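N-acetylglucosaminidase (Paenibacillus barengoltzii, PDB 6INX) probably cleaves, as an endo-acting glycoside hydrolase of family 18, the beta-1,4 bond between the two core N-acetylglucosamines of N-linked glycans. Local coordinates at residues V6-S12 and G320-Y326; D13-P17 and L47-L53. The contacts are given in a common frame with arbitrary orientation. Numbering follows the deposited sequence.

Interaction 1. Residues V6-S12 and G320-Y326; sequences VVAGYVS and GVMFWEY
Strands 6-12 and 320-324 run parallel, their axes 14° apart and 4.7 Å at closest approach. Val6 pairs with Gly320, Val7 with Val321, Ala8 with Met322 and Gly9 with Phe323. The bonds Val321 N to Val6 O (2.9 Å), Ala8 N to Val321 O (3.0 Å), Phe323 N to Ala8 O (2.9 Å) and Tyr10 N to Phe323 O (2.9 Å) zigzag across. A cis peptide between Trp324 and Glu325 breaks the regular step: Tyr10 O accepts from Tyr326 N (2.9 Å), one residue later than a continuing strand would offer, as Tyr326 turns to phi/psi -49/-47. Gly320, at phi/psi 156/-156, leaves no room for a CB beside Val6 O.

Gly9 has ordinary strand angles, but a CB would run into Phe323 CZ; instead its CA sits over the face of the Phe323 ring (chi1 p), a CH-pi contact 3.6 Å from the centroid. On the other side of the sheet Ala8 CB meets Met322 CB at 3.8 Å, and Met322 SD (chi1 and chi2 p) lies at the edge of the Tyr10 ring, 3.8 Å from Tyr10 CE2. Tyr10 (chi1 m) also brings its CB to 3.5 Å from Trp324 CE3 (chi1 t). Glu325 (chi1 t) reaches back so that OE2 accepts from Ser12 N at 2.9 Å.

This pairing of first and last strands closes the TIM barrel. Val7, Val321 and Phe323 pack under helix 333-341; Ala8, Tyr10 and Met322 face the lumen against strand 179-183, where Tyr10 OH bonds Asp107 on strand 105-109.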
loop_
_atom_site.group_PDB
_atom_site.type_symbol
_atom_site.label_atom_id
_atom_site.label_comp_id
_atom_site.label_asym_id
_atom_site.label_seq_id
_atom_site.Cartn_x
_atom_site.Cartn_y
_atom_site.Cartn_z
ATOM N N VAL A 6 24.597 15.325 -6.610
ATOM C CA VAL A 6 25.049 14.274 -5.704
ATOM C C VAL A 6 25.085 12.954 -6.460
ATOM O O VAL A 6 24.111 12.576 -7.123
ATOM C CB VAL A 6 24.114 14.177 -4.488
ATOM C CG1 VAL A 6 24.407 12.915 -3.684
ATOM C CG2 VAL A 6 24.228 15.410 -3.610
ATOM N N VAL A 7 26.215 12.260 -6.388
ATOM C CA VAL A 7 26.336 10.870 -6.822
ATOM C C VAL A 7 26.844 10.109 -5.602
ATOM O O VAL A 7 28.050 10.097 -5.314
ATOM C CB VAL A 7 27.267 10.706 -8.028
ATOM C CG1 VAL A 7 27.366 9.236 -8.432
ATOM C CG2 VAL A 7 26.788 11.563 -9.203
ATOM N N ALA A 8 25.933 9.494 -4.855
ATOM C CA ALA A 8 26.246 8.942 -3.545
ATOM C C ALA A 8 26.105 7.429 -3.576
ATOM O O ALA A 8 25.067 6.903 -3.984
ATOM C CB ALA A 8 25.342 9.545 -2.471
ATOM N N GLY A 9 27.147 6.734 -3.167
ATOM C CA GLY A 9 27.107 5.288 -3.166
ATOM C C GLY A 9 27.192 4.705 -1.771
ATOM O O GLY A 9 28.081 5.071 -0.994
ATOM N N TYR A 10 26.273 3.804 -1.436
ATOM C CA TYR A 10 26.462 2.967 -0.259
ATOM C C TYR A 10 27.556 1.946 -0.533
ATOM O O TYR A 10 27.554 1.277 -1.574
ATOM C CB TYR A 10 25.154 2.272 0.128
ATOM C CG TYR A 10 24.245 3.183 0.924
ATOM C CD1 TYR A 10 24.352 3.272 2.310
ATOM C CD2 TYR A 10 23.315 3.989 0.282
ATOM C CE1 TYR A 10 23.536 4.141 3.039
ATOM C CE2 TYR A 10 22.496 4.850 0.992
ATOM C CZ TYR A 10 22.613 4.920 2.373
ATOM O OH TYR A 10 21.793 5.796 3.069
ATOM N N VAL A 11 28.531 1.881 0.369
ATOM C CA VAL A 11 29.617 0.912 0.290
ATOM C C VAL A 11 29.714 0.229 1.643
ATOM O O VAL A 11 29.940 0.895 2.660
ATOM C CB VAL A 11 30.954 1.589 -0.048
ATOM C CG1 VAL A 11 32.039 0.526 -0.232
ATOM C CG2 VAL A 11 30.812 2.462 -1.289
ATOM N N SER A 12 29.542 -1.090 1.664
ATOM C CA SER A 12 29.770 -1.818 2.907
ATOM C C SER A 12 31.227 -1.671 3.338
ATOM O O SER A 12 32.128 -1.511 2.512
ATOM C CB SER A 12 29.420 -3.294 2.736
ATOM O OG SER A 12 30.425 -3.968 2.009
ATOM N N GLY A 320 20.243 14.898 -6.543
ATOM C CA GLY A 320 21.068 13.864 -7.145
ATOM C C GLY A 320 20.496 12.484 -6.864
ATOM O O GLY A 320 19.301 12.332 -6.628
ATOM N N VAL A 321 21.382 11.489 -6.922
ATOM C CA VAL A 321 21.009 10.077 -6.856
ATOM C C VAL A 321 21.965 9.358 -5.918
ATOM O O VAL A 321 23.167 9.645 -5.899
ATOM C CB VAL A 321 21.049 9.415 -8.251
ATOM C CG1 VAL A 321 20.639 7.930 -8.160
ATOM C CG2 VAL A 321 20.170 10.172 -9.239
ATOM N N MET A 322 21.429 8.413 -5.143
ATOM C CA MET A 322 22.237 7.479 -4.377
ATOM C C MET A 322 21.907 6.054 -4.802
ATOM O O MET A 322 20.855 5.789 -5.397
ATOM C CB MET A 322 22.047 7.665 -2.863
ATOM C CG MET A 322 20.642 7.403 -2.380
ATOM S SD MET A 322 20.371 5.650 -2.072
ATOM C CE MET A 322 18.865 5.760 -1.096
ATOM N N PHE A 323 22.806 5.124 -4.488
ATOM C CA PHE A 323 22.575 3.732 -4.850
ATOM C C PHE A 323 22.957 2.770 -3.734
ATOM O O PHE A 323 23.875 3.019 -2.946
ATOM C CB PHE A 323 23.272 3.347 -6.164
ATOM C CG PHE A 323 24.776 3.416 -6.117
ATOM C CD1 PHE A 323 25.525 2.344 -5.645
ATOM C CD2 PHE A 323 25.444 4.534 -6.595
ATOM C CE1 PHE A 323 26.919 2.404 -5.624
ATOM C CE2 PHE A 323 26.828 4.594 -6.586
ATOM C CZ PHE A 323 27.564 3.527 -6.105
ATOM N N TRP A 324 22.226 1.662 -3.682
ATOM C CA TRP A 324 22.552 0.503 -2.859
ATOM C C TRP A 324 22.757 -0.660 -3.816
ATOM O O TRP A 324 21.840 -0.981 -4.581
ATOM C CB TRP A 324 21.394 0.154 -1.913
ATOM C CG TRP A 324 21.727 -1.062 -1.093
ATOM C CD1 TRP A 324 21.579 -2.375 -1.454
ATOM C CD2 TRP A 324 22.355 -1.069 0.190
ATOM N NE1 TRP A 324 22.047 -3.191 -0.457
ATOM C CE2 TRP A 324 22.535 -2.414 0.563
ATOM C CE3 TRP A 324 22.771 -0.066 1.064
ATOM C CZ2 TRP A 324 23.114 -2.782 1.773
ATOM C CZ3 TRP A 324 23.341 -0.428 2.262
ATOM C CH2 TRP A 324 23.513 -1.778 2.605
ATOM N N GLU A 325 23.934 -1.299 -3.801
ATOM C CA GLU A 325 25.135 -0.982 -3.024
ATOM C C GLU A 325 26.327 -1.300 -3.950
ATOM O O GLU A 325 26.189 -2.088 -4.888
ATOM C CB GLU A 325 25.177 -1.860 -1.766
ATOM C CG GLU A 325 26.393 -1.654 -0.847
ATOM C CD GLU A 325 27.550 -2.580 -1.201
ATOM O OE1 GLU A 325 27.312 -3.587 -1.897
ATOM O OE2 GLU A 325 28.704 -2.308 -0.795
ATOM N N TYR A 326 27.493 -0.702 -3.669
ATOM C CA TYR A 326 28.648 -0.757 -4.570
ATOM C C TYR A 326 28.980 -2.174 -5.046
ATOM O O TYR A 326 29.218 -2.397 -6.243
ATOM C CB TYR A 326 29.845 -0.129 -3.858
ATOM C CG TYR A 326 31.190 -0.350 -4.512
ATOM C CD1 TYR A 326 31.676 0.528 -5.465
ATOM C CD2 TYR A 326 31.984 -1.426 -4.146
ATOM C CE1 TYR A 326 32.923 0.326 -6.051
ATOM C CE2 TYR A 326 33.217 -1.636 -4.721
ATOM C CZ TYR A 326 33.680 -0.758 -5.670
ATOM O OH TYR A 326 34.917 -0.981 -6.233
#

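Interaction 2. Residues D13-P17 and L47-L53; sequences DRHLP and LQNLKLL
This is a polar loop-to-loop contact with an apolar flank, joining the turn that follows barrel strand 6-12 to the segment leading into helix 53-59. Residues 13-17 begin a 3-10 segment that runs on beyond them, Leu16 N bonding back to Asp13 O (3.3 Å); 50-52 form a second, short one, with Leu52 N on Asn49 O (3.0 Å). Asp13 (chi1 t) points its carboxylate at two successive amides: OD2 accepts from Gln48 N at 2.6 Å, OD1 from Asn49 N at 2.7 Å. In return Asn49 (chi1 m) donates from ND2 to Asp13 O at 2.8 Å and to a water, 3.0 Å away, that bonds Arg14 O at 3.1 Å. Leu52 CD2 (chi1 t, chi2 p) lies 3.6 Å from Pro17 CA, while Leu16 CD1 and Leu53 CD2 meet at 4.3 Å over Ile32 of strand 29-38. Carboxylate to amide and amide to carbonyl, these bonds join the beta-alpha connections that follow the first two strands of the TIM barrel.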
loop_
_atom_site.group_PDB
_atom_site.type_symbol
_atom_site.label_atom_id
_atom_site.label_comp_id
_atom_site.label_asym_id
_atom_site.label_seq_id
_atom_site.Cartn_x
_atom_site.Cartn_y
_atom_site.Cartn_z
ATOM N N ASP A 13 31.454 -1.683 4.655
ATOM C CA ASP A 13 32.823 -1.600 5.160
ATOM C C ASP A 13 33.699 -2.675 4.530
ATOM O O ASP A 13 34.871 -2.434 4.211
ATOM C CB ASP A 13 32.813 -1.718 6.689
ATOM C CG ASP A 13 34.188 -2.018 7.272
ATOM O OD1 ASP A 13 35.101 -1.178 7.139
ATOM O OD2 ASP A 13 34.350 -3.103 7.870
ATOM N N ARG A 14 33.126 -3.858 4.308
ATOM C CA ARG A 14 33.866 -4.968 3.720
ATOM C C ARG A 14 34.323 -4.663 2.295
ATOM O O ARG A 14 35.330 -5.219 1.836
ATOM C CB ARG A 14 32.983 -6.213 3.764
ATOM C CG ARG A 14 33.509 -7.441 3.052
ATOM C CD ARG A 14 32.525 -8.593 3.226
ATOM N NE ARG A 14 32.151 -8.773 4.627
ATOM C CZ ARG A 14 32.929 -9.341 5.544
ATOM N NH1 ARG A 14 34.135 -9.790 5.216
ATOM N NH2 ARG A 14 32.503 -9.453 6.796
ATOM N N HIS A 15 33.624 -3.774 1.589
ATOM C CA HIS A 15 33.943 -3.467 0.198
ATOM C C HIS A 15 34.826 -2.238 0.024
ATOM O O HIS A 15 35.222 -1.938 -1.106
ATOM C CB HIS A 15 32.664 -3.302 -0.632
ATOM C CG HIS A 15 31.856 -4.556 -0.746
ATOM N ND1 HIS A 15 30.485 -4.549 -0.878
ATOM C CD2 HIS A 15 32.229 -5.857 -0.739
ATOM C CE1 HIS A 15 30.046 -5.794 -0.948
ATOM N NE2 HIS A 15 31.084 -6.607 -0.865
ATOM N N LEU A 16 35.136 -1.517 1.100
ATOM C CA LEU A 16 36.002 -0.342 0.992
ATOM C C LEU A 16 37.314 -0.605 0.263
ATOM O O LEU A 16 37.694 0.221 -0.582
ATOM C CB LEU A 16 36.220 0.288 2.374
ATOM C CG LEU A 16 35.016 1.018 2.980
ATOM C CD1 LEU A 16 35.277 1.307 4.463
ATOM C CD2 LEU A 16 34.695 2.296 2.207
ATOM N N PRO A 17 38.044 -1.697 0.520
ATOM C CA PRO A 17 39.310 -1.913 -0.208
ATOM C C PRO A 17 39.137 -2.122 -1.701
ATOM O O PRO A 17 40.116 -1.986 -2.445
ATOM C CB PRO A 17 39.907 -3.158 0.463
ATOM C CG PRO A 17 39.233 -3.246 1.794
ATOM C CD PRO A 17 37.851 -2.712 1.572
ATOM N N LEU A 47 33.553 -2.460 12.567
ATOM C CA LEU A 47 33.961 -2.105 11.213
ATOM C C LEU A 47 35.472 -2.236 11.075
ATOM O O LEU A 47 36.226 -1.883 11.985
ATOM C CB LEU A 47 33.534 -0.670 10.909
ATOM C CG LEU A 47 32.030 -0.432 11.064
ATOM C CD1 LEU A 47 31.701 1.049 11.000
ATOM C CD2 LEU A 47 31.252 -1.207 9.998
ATOM N N GLN A 48 35.919 -2.732 9.922
ATOM C CA GLN A 48 37.295 -3.197 9.797
ATOM C C GLN A 48 38.210 -2.310 8.963
ATOM O O GLN A 48 39.423 -2.330 9.182
ATOM C CB GLN A 48 37.326 -4.626 9.236
ATOM C CG GLN A 48 36.969 -5.687 10.270
ATOM C CD GLN A 48 37.513 -5.359 11.650
ATOM O OE1 GLN A 48 36.757 -5.055 12.575
ATOM N NE2 GLN A 48 38.832 -5.417 11.795
ATOM N N ASN A 49 37.679 -1.525 8.027
ATOM C CA ASN A 49 38.514 -0.853 7.038
ATOM C C ASN A 49 38.512 0.667 7.174
ATOM O O ASN A 49 38.850 1.370 6.214
ATOM C CB ASN A 49 38.109 -1.275 5.624
ATOM C CG ASN A 49 38.424 -2.725 5.343
ATOM O OD1 ASN A 49 39.552 -3.174 5.542
ATOM N ND2 ASN A 49 37.432 -3.467 4.873
ATOM N N LEU A 50 38.170 1.192 8.353
ATOM C CA LEU A 50 38.064 2.636 8.512
ATOM C C LEU A 50 39.414 3.338 8.428
ATOM O O LEU A 50 39.447 4.549 8.176
ATOM C CB LEU A 50 37.353 2.979 9.823
ATOM C CG LEU A 50 35.919 2.449 9.984
ATOM C CD1 LEU A 50 35.269 3.067 11.212
ATOM C CD2 LEU A 50 35.077 2.709 8.736
ATOM N N LYS A 51 40.517 2.612 8.620
ATOM C CA LYS A 51 41.842 3.204 8.468
ATOM C C LYS A 51 42.181 3.521 7.020
ATOM O O LYS A 51 43.144 4.258 6.774
ATOM C CB LYS A 51 42.917 2.282 9.055
ATOM C CG LYS A 51 42.809 2.059 10.554
ATOM C CD LYS A 51 42.609 3.359 11.305
ATOM C CE LYS A 51 43.331 3.334 12.647
ATOM N NZ LYS A 51 43.672 1.947 13.073
ATOM N N LEU A 52 41.412 2.996 6.065
ATOM C CA LEU A 52 41.620 3.271 4.649
ATOM C C LEU A 52 41.101 4.639 4.224
ATOM O O LEU A 52 41.437 5.093 3.127
ATOM C CB LEU A 52 40.944 2.173 3.815
ATOM C CG LEU A 52 41.212 2.093 2.311
ATOM C CD1 LEU A 52 42.704 2.003 2.021
ATOM C CD2 LEU A 52 40.463 0.924 1.690
ATOM N N LEU A 53 40.311 5.309 5.062
ATOM C CA LEU A 53 39.632 6.523 4.618
ATOM C C LEU A 53 40.559 7.661 4.201
ATOM O O LEU A 53 40.277 8.293 3.168
ATOM C CB LEU A 53 38.587 6.969 5.649
ATOM C CG LEU A 53 37.537 5.923 6.027
ATOM C CD1 LEU A 53 36.494 6.571 6.926
ATOM C CD2 LEU A 53 36.893 5.289 4.795
HETATM O O HOH W 1 37.713 -6.168 3.619
#

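Residues 13-17 continue directly from 6-12, and both segments of interaction 2 fall in sequence between the two strands of interaction 1; the centres lie 16 Å apart. Glu325 OE2 joins them, a probable hydrogen bond to His15 ND1 (2.9 Å) adding to the one it accepts from Ser12. The two also pack together: Val11 CG1 is 3.9 Å from Leu16 N, and Tyr326 CD2 is 4.0 Å from His15 CB. Interaction 1 probably lies closer to the catalytic centre: Tyr10 OH is hydrogen-bonded to Asp107 OD2, Asp107 falls in a sequence matching the DxxDxDxE motif of family 18, and Trp324 with its cis peptide probably lines the sugar-binding cleft, as in related chitinases.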